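PDB 5BPK: gamma-glutamyltranspeptidase (Ggt) from Helicobacter pylori 26695, which cleaves gamma-glutamyl bonds of compounds such as glutathione as an N-terminal nucleophile hydrolase and transfers the gamma-glutamyl group to water or an acceptor. Local coordinates for the interface of chains A and B. Residues are numbered along the deposited sequence; one frame, centred on the assembly and turned at random. Chains: chain A, Gamma-glutamyltranspeptidase (Ggt); chain B, Gamma-glutamyltranspeptidase (Ggt).

Contact 1: the interface of chains A and B. Residues chain A 103-104, 264, 282, 332; chain B 68-72.
The carbonyl oxygen of B:Pro70 is gripped by two nitrogens of one guanidinium: A:Arg103 NE donates to B:Pro70 O at 2.9 Å, and A:Arg103 NH2 reaches the same oxygen at 3.0 Å. The acceptor lies close to the guanidinium plane, but NH2 sits well above the plane of the carbonyl, and both nitrogens come from the same face of it. A:Arg103 gets there with CG anti to its backbone N (chi1 -178°) and a bend at chi2, and B:Ser72 CB covers one face of its guanidinium, right over the centre. The backbone continues the grip beside this group, where B:Ser72 N donates to A:Pro282 O at 3.0 Å.

At the other end of the segment, A:Asp332 turns CG anti to its own N (chi1 -177°) and presents OD2 to the backbone: B:Arg69 N donates to A:Asp332 OD2 at 2.9 Å, fairly straight, on the anti side of the carboxylate. Water 2 joins that same OD2 to B:Arg69 NE, so the side chain of B:Arg69 meets the acid through water, their flat groups nearly perpendicular. On A:Asp332's own chain, A:Arg264 NH2 makes a long salt bridge to A:Asp332 OD1 at 3.9 Å; its positive charge may favour the ionised carboxylate. The aliphatic stem of B:Arg69 packs against the ring of A:Pro282, B:Arg69 CB lying 3.9 Å from A:Pro282 CB. This is a mainly polar seam between the two chains of the enzyme, holding an extended loop of chain B. Water 1 links A:Asp332 N to B:Arg69 O and lies 2.8 Å from that carbonyl oxygen.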
loop_
_atom_site.group_PDB
_atom_site.type_symbol
_atom_site.label_atom_id
_atom_site.label_comp_id
_atom_site.label_asym_id
_atom_site.label_seq_id
_atom_site.Cartn_x
_atom_site.Cartn_y
_atom_site.Cartn_z
ATOM N N ARG A 103 8.409 -7.034 0.620
ATOM C CA ARG A 103 7.225 -7.713 1.141
ATOM C C ARG A 103 7.619 -8.798 2.139
ATOM O O ARG A 103 8.640 -9.470 1.977
ATOM C CB ARG A 103 6.460 -8.329 -0.027
ATOM C CG ARG A 103 5.167 -9.054 0.311
ATOM C CD ARG A 103 4.076 -8.127 0.819
ATOM N NE ARG A 103 2.755 -8.740 0.668
ATOM C CZ ARG A 103 1.609 -8.189 1.060
ATOM N NH1 ARG A 103 1.591 -7.025 1.676
ATOM N NH2 ARG A 103 0.463 -8.817 0.849
ATOM N N GLU A 104 6.787 -9.010 3.158
ATOM C CA GLU A 104 7.046 -10.084 4.114
ATOM C C GLU A 104 7.021 -11.448 3.438
ATOM O O GLU A 104 6.339 -11.646 2.423
ATOM C CB GLU A 104 6.054 -10.086 5.267
ATOM C CG GLU A 104 5.980 -8.787 6.058
ATOM C CD GLU A 104 4.842 -7.894 5.598
ATOM O OE1 GLU A 104 4.742 -7.633 4.371
ATOM O OE2 GLU A 104 4.065 -7.454 6.476
ATOM N N ARG A 264 13.178 -5.875 -8.531
ATOM C CA ARG A 264 12.410 -6.464 -9.608
ATOM C C ARG A 264 12.166 -5.434 -10.692
ATOM O O ARG A 264 12.188 -4.225 -10.445
ATOM C CB ARG A 264 11.075 -6.981 -9.084
ATOM C CG ARG A 264 11.194 -7.969 -7.921
ATOM C CD ARG A 264 9.880 -8.651 -7.698
ATOM N NE ARG A 264 9.798 -9.572 -6.567
ATOM C CZ ARG A 264 9.907 -10.899 -6.653
ATOM N NH1 ARG A 264 10.179 -11.485 -7.811
ATOM N NH2 ARG A 264 9.741 -11.650 -5.565
ATOM N N PRO A 282 5.303 -9.646 -6.216
ATOM C CA PRO A 282 4.129 -10.211 -5.560
ATOM C C PRO A 282 2.965 -9.264 -5.266
ATOM O O PRO A 282 2.054 -9.649 -4.539
ATOM C CB PRO A 282 4.713 -10.763 -4.261
ATOM C CG PRO A 282 5.773 -9.801 -3.938
ATOM C CD PRO A 282 6.389 -9.428 -5.252
ATOM N N ASP A 332 2.797 -14.847 -5.822
ATOM C CA ASP A 332 4.249 -14.624 -5.881
ATOM C C ASP A 332 4.826 -15.410 -7.068
ATOM O O ASP A 332 4.843 -16.640 -7.055
ATOM C CB ASP A 332 4.870 -15.093 -4.561
ATOM C CG ASP A 332 6.362 -14.840 -4.462
ATOM O OD1 ASP A 332 7.010 -14.435 -5.454
ATOM O OD2 ASP A 332 6.891 -15.070 -3.347
ATOM N N LYS B 68 7.242 -17.939 0.769
ATOM C CA LYS B 68 6.481 -17.263 -0.288
ATOM C C LYS B 68 5.954 -15.914 0.226
ATOM O O LYS B 68 5.649 -15.764 1.395
ATOM C CB LYS B 68 5.326 -18.154 -0.735
ATOM C CG LYS B 68 4.534 -17.701 -1.958
ATOM C CD LYS B 68 3.577 -18.798 -2.393
ATOM C CE LYS B 68 2.620 -18.385 -3.489
ATOM N NZ LYS B 68 1.545 -19.405 -3.666
ATOM N N ARG B 69 5.847 -14.938 -0.667
ATOM C CA ARG B 69 5.350 -13.613 -0.300
ATOM C C ARG B 69 3.853 -13.548 -0.598
ATOM O O ARG B 69 3.443 -13.854 -1.706
ATOM C CB ARG B 69 6.115 -12.552 -1.097
ATOM C CG ARG B 69 7.621 -12.513 -0.782
ATOM C CD ARG B 69 8.447 -11.696 -1.796
ATOM N NE ARG B 69 9.850 -12.110 -1.669
ATOM C CZ ARG B 69 10.827 -11.419 -1.084
ATOM N NH1 ARG B 69 10.640 -10.183 -0.649
ATOM N NH2 ARG B 69 12.023 -11.971 -0.975
ATOM N N PRO B 70 3.035 -13.137 0.384
ATOM C CA PRO B 70 1.594 -13.103 0.137
ATOM C C PRO B 70 1.222 -12.038 -0.882
ATOM O O PRO B 70 1.801 -10.946 -0.872
ATOM C CB PRO B 70 1.006 -12.757 1.506
ATOM C CG PRO B 70 2.118 -12.110 2.253
ATOM C CD PRO B 70 3.364 -12.771 1.773
ATOM N N LEU B 71 0.258 -12.356 -1.745
ATOM C CA LEU B 71 -0.183 -11.423 -2.768
ATOM C C LEU B 71 -0.661 -10.109 -2.156
ATOM O O LEU B 71 -1.427 -10.111 -1.202
ATOM C CB LEU B 71 -1.309 -12.026 -3.602
ATOM C CG LEU B 71 -1.782 -11.201 -4.798
ATOM C CD1 LEU B 71 -0.707 -11.149 -5.861
ATOM C CD2 LEU B 71 -3.088 -11.752 -5.353
ATOM N N SER B 72 -0.217 -9.005 -2.749
ATOM C CA SER B 72 -0.635 -7.661 -2.350
ATOM C C SER B 72 -1.509 -7.007 -3.430
ATOM O O SER B 72 -1.541 -7.447 -4.581
ATOM C CB SER B 72 0.604 -6.790 -2.129
ATOM O OG SER B 72 0.269 -5.513 -1.584
HETATM O O HOH W 1 1.505 -15.271 -3.198
HETATM O O HOH W 2 9.550 -14.590 -3.173
#

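Contact 2: the interface of chains A and B. Residues chain A 110-112, 114-115, 127, 132; chain B 41, 46, 64.
Both faces of the A:Phe115 ring are packed by its own chain: A:Ser127 CB lies over the centre of one, and A:Met114 CG, offset toward the rim, 3.5 Å above the other. Chain B side chains meet the CD2-CE2-CZ stretch of the ring, from positions somewhat out of its plane. A:Phe115 CD2 touches B:Ile46 CG2 at 3.6 Å and also the tip of B:Ile64, while at the far end of the ring A:Phe115 CZ meets B:Met41 CB at 3.7 Å. All three chain B side chains run about square to the phenylalanine. In B:Ile46, CG1 stands between the backbone N and the carbonyl carbon (chi1 67°), which puts CG2 against the ring and sends CD1 on toward A:Ser127.

B:Ile64 bridges two parts of the patch with its two branches. Its CD1 reaches A:Phe115 CD2 and CE2 as well as A:Met114 CG, whereas B:Ile64 CG2 lies 3.4 Å from A:Thr111 O and near A:Ala110 CB. The two methionines cross at about a right angle, sulfur to methyl, with A:Met114 SD 3.8 Å from B:Met41 CE.

No direct polar bond joins the chains here; water does that work. Water 4 ties A:Phe115 N and A:Lys112 O to B:Ile46 O, 2.9 Å from that last carbonyl oxygen. The bond between B:Ile64 N and water 3 is almost straight (177° at H), and water 3 lies 2.8 Å from A:Lys112 O, which therefore contacts both waters. The result is an apolar patch with water-bridged backbone groups beside it. It joins chain A loops, with the short 3-10 helix 131-133 at the rim, to chain B loops and the 3-10 helix 40-43 that carries B:Met41.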
loop_
_atom_site.group_PDB
_atom_site.type_symbol
_atom_site.label_atom_id
_atom_site.label_comp_id
_atom_site.label_asym_id
_atom_site.label_seq_id
_atom_site.Cartn_x
_atom_site.Cartn_y
_atom_site.Cartn_z
ATOM N N ALA A 110 6.018 -22.288 7.802
ATOM C CA ALA A 110 4.679 -22.096 7.264
ATOM C C ALA A 110 4.229 -23.277 6.409
ATOM O O ALA A 110 5.032 -23.909 5.725
ATOM C CB ALA A 110 4.630 -20.819 6.438
ATOM N N THR A 111 2.930 -23.552 6.451
ATOM C CA THR A 111 2.323 -24.602 5.642
ATOM C C THR A 111 0.979 -24.153 5.077
ATOM O O THR A 111 0.305 -23.271 5.622
ATOM C CB THR A 111 2.133 -25.905 6.453
ATOM O OG1 THR A 111 1.245 -25.674 7.547
ATOM C CG2 THR A 111 3.465 -26.432 6.976
ATOM N N LYS A 112 0.596 -24.791 3.981
ATOM C CA LYS A 112 -0.632 -24.472 3.260
ATOM C C LYS A 112 -1.860 -24.324 4.170
ATOM O O LYS A 112 -2.609 -23.355 4.076
ATOM C CB LYS A 112 -0.867 -25.559 2.211
ATOM C CG LYS A 112 -2.029 -25.305 1.293
ATOM C CD LYS A 112 -2.102 -26.384 0.220
ATOM C CE LYS A 112 -3.501 -26.927 0.089
ATOM N NZ LYS A 112 -3.885 -27.764 1.262
ATOM N N MET A 114 -2.018 -24.103 7.577
ATOM C CA MET A 114 -1.640 -23.682 8.941
ATOM C C MET A 114 -2.726 -22.936 9.730
ATOM O O MET A 114 -2.684 -22.920 10.963
ATOM C CB MET A 114 -0.349 -22.846 8.919
ATOM C CG MET A 114 -0.446 -21.519 8.193
ATOM S SD MET A 114 1.159 -20.732 8.009
ATOM C CE MET A 114 1.484 -20.185 9.690
ATOM N N PHE A 115 -3.679 -22.312 9.040
ATOM C CA PHE A 115 -4.738 -21.555 9.711
ATOM C C PHE A 115 -6.059 -22.310 9.788
ATOM O O PHE A 115 -7.088 -21.734 10.144
ATOM C CB PHE A 115 -4.934 -20.204 9.017
ATOM C CG PHE A 115 -3.733 -19.315 9.113
ATOM C CD1 PHE A 115 -3.359 -18.770 10.335
ATOM C CD2 PHE A 115 -2.962 -19.041 7.996
ATOM C CE1 PHE A 115 -2.234 -17.963 10.443
ATOM C CE2 PHE A 115 -1.848 -18.229 8.098
ATOM C CZ PHE A 115 -1.483 -17.692 9.327
ATOM N N SER A 127 -5.361 -15.924 11.511
ATOM C CA SER A 127 -4.641 -15.180 10.468
ATOM C C SER A 127 -4.651 -13.657 10.700
ATOM O O SER A 127 -4.065 -12.902 9.903
ATOM C CB SER A 127 -5.246 -15.501 9.085
ATOM O OG SER A 127 -6.487 -14.845 8.862
ATOM N N LEU A 132 1.138 -15.816 15.041
ATOM C CA LEU A 132 1.107 -16.704 13.873
ATOM C C LEU A 132 0.656 -15.958 12.605
ATOM O O LEU A 132 0.915 -16.406 11.493
ATOM C CB LEU A 132 0.193 -17.909 14.116
ATOM C CG LEU A 132 0.476 -19.096 13.188
ATOM C CD1 LEU A 132 1.895 -19.624 13.403
ATOM C CD2 LEU A 132 -0.537 -20.215 13.395
ATOM N N MET B 41 -0.029 -12.406 6.859
ATOM C CA MET B 41 -0.402 -13.770 6.440
ATOM C C MET B 41 -1.841 -13.868 5.944
ATOM O O MET B 41 -2.142 -14.743 5.146
ATOM C CB MET B 41 -0.141 -14.802 7.544
ATOM C CG MET B 41 1.335 -14.918 7.936
ATOM S SD MET B 41 2.428 -15.567 6.635
ATOM C CE MET B 41 1.999 -17.316 6.671
ATOM N N ILE B 46 -5.957 -18.576 2.643
ATOM C CA ILE B 46 -5.738 -19.555 3.710
ATOM C C ILE B 46 -6.595 -20.823 3.542
ATOM O O ILE B 46 -6.357 -21.829 4.207
ATOM C CB ILE B 46 -5.926 -18.922 5.117
ATOM C CG1 ILE B 46 -7.383 -18.519 5.380
ATOM C CG2 ILE B 46 -4.996 -17.711 5.274
ATOM C CD1 ILE B 46 -7.595 -17.945 6.755
ATOM N N ILE B 64 -0.479 -20.567 0.680
ATOM C CA ILE B 64 0.695 -20.451 1.533
ATOM C C ILE B 64 1.734 -21.517 1.189
ATOM O O ILE B 64 1.394 -22.691 0.998
ATOM C CB ILE B 64 0.323 -20.613 3.030
ATOM C CG1 ILE B 64 -0.629 -19.500 3.473
ATOM C CG2 ILE B 64 1.589 -20.643 3.890
ATOM C CD1 ILE B 64 -1.308 -19.759 4.806
HETATM O O HOH W 3 -2.870 -21.748 1.844
HETATM O O HOH W 4 -4.184 -22.100 6.048
#

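Contact 1 and contact 2 are centred about 14 Å apart, measured between the centres of their C-alpha atoms, and share no residue. Part of each is close in sequence: B:Ile64 of contact 2 comes shortly before the B:Lys68 to B:Ser72 run of contact 1, and A:Arg103 and A:Glu104 lie just ahead of A:Ala110. These runs of the two chains thus pair at both sites, mainly through polar bonds at contact 1 and mainly through apolar packing at contact 2, while A:Arg264, A:Pro282 and A:Asp332 join contact 1 from further along chain A. B:Ser72 also lines the inhibitor pocket, so contact 1 probably helps to position part of the active site within the enzyme formed by the two chains.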